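Local coordinates for regulatory protein BlaR1 (Bacillus licheniformis, PDB 1NRF), which senses beta-lactam antibiotics through its extracellular penicillin-binding domain, the part in this structure, and probably signals to the cytoplasm once a serine of this domain is acylated, at residues F31-F37 against V230-K236; L165-Y169 against I216-E220. One frame throughout, in Å; residues are numbered along the deposited sequence.

Interaction 1: F31-F37 against V230-K236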
loop_
_atom_site.group_PDB
_atom_site.type_symbol
_atom_site.label_atom_id
_atom_site.label_comp_id
_atom_site.label_asym_id
_atom_site.label_seq_id
_atom_site.Cartn_x
_atom_site.Cartn_y
_atom_site.Cartn_z
ATOM N N PHE A 31 9.768 -16.141 8.375
ATOM C CA PHE A 31 10.115 -15.846 6.992
ATOM C C PHE A 31 11.533 -15.313 6.860
ATOM O O PHE A 31 11.869 -14.660 5.872
ATOM C CB PHE A 31 9.104 -14.852 6.420
ATOM C CG PHE A 31 7.716 -15.415 6.330
ATOM C CD1 PHE A 31 7.329 -16.167 5.226
ATOM C CD2 PHE A 31 6.823 -15.273 7.391
ATOM C CE1 PHE A 31 6.079 -16.778 5.180
ATOM C CE2 PHE A 31 5.573 -15.879 7.357
ATOM C CZ PHE A 31 5.199 -16.635 6.248
ATOM N N SER A 32 12.359 -15.610 7.860
ATOM C CA SER A 32 13.748 -15.168 7.871
ATOM C C SER A 32 13.809 -13.678 7.561
ATOM O O SER A 32 14.696 -13.211 6.834
ATOM C CB SER A 32 14.562 -15.954 6.836
ATOM O OG SER A 32 14.654 -17.319 7.200
ATOM N N ALA A 33 12.866 -12.934 8.129
ATOM C CA ALA A 33 12.789 -11.497 7.900
ATOM C C ALA A 33 12.759 -10.665 9.175
ATOM O O ALA A 33 12.505 -11.170 10.271
ATOM C CB ALA A 33 11.554 -11.182 7.064
ATOM N N SER A 34 13.023 -9.374 9.006
ATOM C CA SER A 34 12.980 -8.417 10.100
ATOM C C SER A 34 12.160 -7.254 9.554
ATOM O O SER A 34 12.129 -7.024 8.348
ATOM C CB SER A 34 14.396 -7.954 10.498
ATOM O OG SER A 34 14.933 -7.004 9.597
ATOM N N GLY A 35 11.478 -6.535 10.431
ATOM C CA GLY A 35 10.668 -5.426 9.972
ATOM C C GLY A 35 9.786 -4.857 11.063
ATOM O O GLY A 35 10.105 -4.947 12.253
ATOM N N GLY A 36 8.669 -4.269 10.660
ATOM C CA GLY A 36 7.783 -3.678 11.634
ATOM C C GLY A 36 6.323 -3.943 11.378
ATOM O O GLY A 36 5.932 -4.443 10.318
ATOM N N PHE A 37 5.511 -3.589 12.368
ATOM C CA PHE A 37 4.077 -3.780 12.292
ATOM C C PHE A 37 3.347 -2.641 12.996
ATOM O O PHE A 37 3.591 -2.361 14.172
ATOM C CB PHE A 37 3.712 -5.111 12.946
ATOM C CG PHE A 37 2.241 -5.344 13.071
ATOM C CD1 PHE A 37 1.486 -5.729 11.968
ATOM C CD2 PHE A 37 1.607 -5.200 14.304
ATOM C CE1 PHE A 37 0.114 -5.975 12.091
ATOM C CE2 PHE A 37 0.243 -5.439 14.440
ATOM C CZ PHE A 37 -0.507 -5.829 13.332
ATOM N N VAL A 230 2.799 -3.341 7.363
ATOM C CA VAL A 230 3.928 -4.171 7.721
ATOM C C VAL A 230 5.033 -3.914 6.709
ATOM O O VAL A 230 4.773 -3.880 5.504
ATOM C CB VAL A 230 3.570 -5.678 7.660
ATOM C CG1 VAL A 230 4.833 -6.516 7.654
ATOM C CG2 VAL A 230 2.710 -6.061 8.849
ATOM N N HIS A 231 6.256 -3.700 7.191
ATOM C CA HIS A 231 7.375 -3.520 6.284
ATOM C C HIS A 231 8.461 -4.480 6.711
ATOM O O HIS A 231 8.796 -4.546 7.893
ATOM C CB HIS A 231 7.910 -2.091 6.297
ATOM C CG HIS A 231 9.101 -1.900 5.407
ATOM N ND1 HIS A 231 10.387 -2.214 5.802
ATOM C CD2 HIS A 231 9.191 -1.514 4.113
ATOM C CE1 HIS A 231 11.212 -2.033 4.789
ATOM N NE2 HIS A 231 10.512 -1.610 3.753
ATOM N N ILE A 232 9.010 -5.217 5.748
ATOM C CA ILE A 232 10.045 -6.204 6.038
ATOM C C ILE A 232 11.316 -6.097 5.196
ATOM O O ILE A 232 11.375 -5.392 4.182
ATOM C CB ILE A 232 9.508 -7.637 5.851
ATOM C CG1 ILE A 232 9.165 -7.872 4.377
ATOM C CG2 ILE A 232 8.281 -7.860 6.724
ATOM C CD1 ILE A 232 8.808 -9.316 4.045
ATOM N N GLN A 233 12.335 -6.825 5.632
ATOM C CA GLN A 233 13.625 -6.868 4.953
ATOM C C GLN A 233 14.218 -8.233 5.268
ATOM O O GLN A 233 14.361 -8.593 6.441
ATOM C CB GLN A 233 14.562 -5.772 5.484
ATOM C CG GLN A 233 13.918 -4.408 5.634
ATOM C CD GLN A 233 14.871 -3.366 6.194
ATOM O OE1 GLN A 233 14.457 -2.266 6.564
ATOM N NE2 GLN A 233 16.153 -3.706 6.258
ATOM N N GLY A 234 14.554 -8.992 4.233
ATOM C CA GLY A 234 15.124 -10.309 4.446
ATOM C C GLY A 234 15.630 -10.897 3.148
ATOM O O GLY A 234 15.768 -10.181 2.156
ATOM N N GLU A 235 15.895 -12.199 3.142
ATOM C CA GLU A 235 16.387 -12.852 1.937
ATOM C C GLU A 235 15.280 -13.486 1.089
ATOM O O GLU A 235 15.563 -14.220 0.144
ATOM C CB GLU A 235 17.422 -13.912 2.301
ATOM C CG GLU A 235 16.915 -14.985 3.241
ATOM C CD GLU A 235 17.816 -16.207 3.243
ATOM O OE1 GLU A 235 17.981 -16.820 2.163
ATOM O OE2 GLU A 235 18.359 -16.553 4.319
ATOM N N LYS A 236 14.024 -13.208 1.434
ATOM C CA LYS A 236 12.885 -13.739 0.688
ATOM C C LYS A 236 12.741 -12.980 -0.624
ATOM O O LYS A 236 12.605 -11.755 -0.622
ATOM C CB LYS A 236 11.592 -13.579 1.493
ATOM C CG LYS A 236 11.500 -14.432 2.738
ATOM C CD LYS A 236 11.576 -15.909 2.407
ATOM C CE LYS A 236 10.587 -16.692 3.235
ATOM N NZ LYS A 236 9.203 -16.276 2.887
#
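Backbone bonds between S34 and Q233, and between G36 and H231, join strands 33-37 and 230-234 as antiparallel neighbours. Q233 N gives S34 O a bond of 2.7 Å, while S34 N reaches Q233 O at 3.0 Å. One step further on, G36 N bonds to H231 O at 2.8 Å, and the return bond from H231 N to G36 O is longer, 3.2 Å. Between these rungs the backbones close up at glycine: G35 CA sits 2.9 Å from H231 O as a CA-H...O contact. V230 and F37 share the buried face, V230 CG2 touching the edge of the F37 ring at CD1, 3.4 Å away, with helix 239-253 packed on both. The solvent side is at S32 and E235, where both chains turn away into exposed loops. Even there K236 and F31 still pack together: K236 curls back over F31 O, bringing its NZ to the rim of the F31 ring, in the ring plane and not over a face, and NZ is hydrogen-bonded to S242. This is a central antiparallel strand pair of the sheet in the penicillin-binding, serine beta-lactamase-like fold.

Interaction 2: L165-Y169 against I216-E220; sequences LKKFY and IGYVE
L165, F168 and Y169 point from helix 165-169 toward strand 216-220, whose axis passes 9.6 Å from that of the helix at an angle of 51°. At the deep end L165 CD1 does the touching: it rests 3.4 Å from G217 N and 3.7 Å from I216 CB. The Y218 ring takes the middle. Y169 brings its edge to one face of that ring in a T-shaped pair, centroids 5.1 Å apart and planes at 63°, with Y169 CD1 above the rim at 3.7 Å from Y218 CE1. F168 crosses the same tyrosine at about a right angle, its CE1 lying 3.8 Å from Y218 OH. With CG anti to the backbone N (chi1 -177°), Y169 stretches out to the end of the strand, and its OH donates to E220 OE1 over 2.9 Å. The hydroxyl meets this oxygen on its anti side, slightly out of the carboxylate plane, and the ring stands almost perpendicular to the carboxylate. K184 clamps Y169 from helix 177-187, bonding its carbonyl O and making a cation-pi contact with its ring. I216 in turn touches T64, next to S63, the probable acylation site by analogy with relatives. The arrangement is a helix laid across the inner strands of the sheet, in the fold shared by penicillin-binding proteins and serine beta-lactamases.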
loop_
_atom_site.group_PDB
_atom_site.type_symbol
_atom_site.label_atom_id
_atom_site.label_comp_id
_atom_site.label_asym_id
_atom_site.label_seq_id
_atom_site.Cartn_x
_atom_site.Cartn_y
_atom_site.Cartn_z
ATOM N N LEU A 165 -3.635 6.082 4.970
ATOM C CA LEU A 165 -4.621 5.110 4.504
ATOM C C LEU A 165 -5.976 5.434 5.150
ATOM O O LEU A 165 -7.016 5.254 4.518
ATOM C CB LEU A 165 -4.208 3.683 4.867
ATOM C CG LEU A 165 -3.495 2.836 3.807
ATOM C CD1 LEU A 165 -2.943 1.564 4.438
ATOM C CD2 LEU A 165 -4.464 2.489 2.691
ATOM N N LYS A 166 -5.957 5.919 6.396
ATOM C CA LYS A 166 -7.188 6.281 7.107
ATOM C C LYS A 166 -7.780 7.549 6.487
ATOM O O LYS A 166 -9.003 7.661 6.323
ATOM C CB LYS A 166 -6.925 6.519 8.598
ATOM C CG LYS A 166 -8.182 6.941 9.370
ATOM C CD LYS A 166 -7.899 7.219 10.829
ATOM C CE LYS A 166 -9.110 7.838 11.540
ATOM N NZ LYS A 166 -10.260 6.911 11.714
ATOM N N LYS A 167 -6.912 8.500 6.149
ATOM C CA LYS A 167 -7.361 9.734 5.502
ATOM C C LYS A 167 -8.033 9.408 4.164
ATOM O O LYS A 167 -8.966 10.091 3.735
ATOM C CB LYS A 167 -6.180 10.683 5.258
ATOM C CG LYS A 167 -5.748 11.442 6.489
ATOM C CD LYS A 167 -5.076 12.726 6.095
ATOM C CE LYS A 167 -4.643 13.502 7.320
ATOM N NZ LYS A 167 -3.646 12.731 8.111
ATOM N N PHE A 168 -7.537 8.363 3.504
ATOM C CA PHE A 168 -8.092 7.927 2.230
ATOM C C PHE A 168 -9.455 7.270 2.453
ATOM O O PHE A 168 -10.441 7.600 1.789
ATOM C CB PHE A 168 -7.146 6.928 1.559
ATOM C CG PHE A 168 -7.837 5.995 0.610
ATOM C CD1 PHE A 168 -8.167 4.705 1.005
ATOM C CD2 PHE A 168 -8.196 6.421 -0.665
ATOM C CE1 PHE A 168 -8.842 3.853 0.146
ATOM C CE2 PHE A 168 -8.872 5.577 -1.525
ATOM C CZ PHE A 168 -9.196 4.288 -1.119
ATOM N N TYR A 169 -9.482 6.334 3.393
ATOM C CA TYR A 169 -10.685 5.600 3.747
ATOM C C TYR A 169 -11.796 6.553 4.166
ATOM O O TYR A 169 -12.924 6.444 3.682
ATOM C CB TYR A 169 -10.368 4.641 4.897
ATOM C CG TYR A 169 -11.521 3.760 5.305
ATOM C CD1 TYR A 169 -11.811 2.589 4.600
ATOM C CD2 TYR A 169 -12.344 4.110 6.376
ATOM C CE1 TYR A 169 -12.893 1.789 4.950
ATOM C CE2 TYR A 169 -13.433 3.317 6.736
ATOM C CZ TYR A 169 -13.701 2.158 6.018
ATOM O OH TYR A 169 -14.774 1.368 6.365
ATOM N N ILE A 216 0.165 -3.196 3.248
ATOM C CA ILE A 216 -0.636 -2.222 3.962
ATOM C C ILE A 216 -2.091 -2.438 3.599
ATOM O O ILE A 216 -2.394 -3.103 2.617
ATOM C CB ILE A 216 -0.228 -0.770 3.577
ATOM C CG1 ILE A 216 -0.670 -0.449 2.139
ATOM C CG2 ILE A 216 1.278 -0.617 3.700
ATOM C CD1 ILE A 216 -0.339 0.971 1.698
ATOM N N GLY A 217 -2.986 -1.871 4.396
ATOM C CA GLY A 217 -4.399 -2.019 4.127
ATOM C C GLY A 217 -5.216 -1.880 5.393
ATOM O O GLY A 217 -4.762 -1.317 6.386
ATOM N N TYR A 218 -6.437 -2.391 5.365
ATOM C CA TYR A 218 -7.288 -2.297 6.532
ATOM C C TYR A 218 -8.322 -3.420 6.596
ATOM O O TYR A 218 -8.544 -4.154 5.630
ATOM C CB TYR A 218 -7.964 -0.918 6.560
ATOM C CG TYR A 218 -8.506 -0.499 5.222
ATOM C CD1 TYR A 218 -9.774 -0.901 4.804
ATOM C CD2 TYR A 218 -7.721 0.242 4.333
ATOM C CE1 TYR A 218 -10.247 -0.580 3.531
ATOM C CE2 TYR A 218 -8.184 0.561 3.061
ATOM C CZ TYR A 218 -9.445 0.148 2.666
ATOM O OH TYR A 218 -9.899 0.439 1.406
ATOM N N VAL A 219 -8.914 -3.573 7.769
ATOM C CA VAL A 219 -9.939 -4.580 7.976
ATOM C C VAL A 219 -11.200 -3.848 8.408
ATOM O O VAL A 219 -11.180 -3.038 9.348
ATOM C CB VAL A 219 -9.542 -5.590 9.076
ATOM C CG1 VAL A 219 -10.708 -6.528 9.362
ATOM C CG2 VAL A 219 -8.320 -6.390 8.636
ATOM N N GLU A 220 -12.293 -4.116 7.709
ATOM C CA GLU A 220 -13.549 -3.481 8.054
ATOM C C GLU A 220 -14.462 -4.467 8.757
ATOM O O GLU A 220 -14.786 -5.520 8.203
ATOM C CB GLU A 220 -14.247 -2.973 6.800
ATOM C CG GLU A 220 -13.352 -2.162 5.904
ATOM C CD GLU A 220 -14.004 -1.862 4.584
ATOM O OE1 GLU A 220 -14.792 -0.893 4.519
ATOM O OE2 GLU A 220 -13.733 -2.608 3.618
#

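The two contacts have centres about 21 Å apart and do not touch, although their nearest atoms come within about 5 Å. What joins them is the sheet: strand 225-234 of interaction 1 and strand 211-220 of interaction 2 are consecutive in the chain and antiparallel neighbours. Interaction 1 pairs strand 33-41, near the start of the domain, with strand 225-234, near its end, closing a long loop within which interaction 2 is nested. Thus interaction 1 pairs strands within the sheet, while interaction 2 attaches helix 158-170 to it. Both sets of residues belong to the transpeptidase-like sensor domain, with I216 lying nearer than H231 to S63, the probable acylation site.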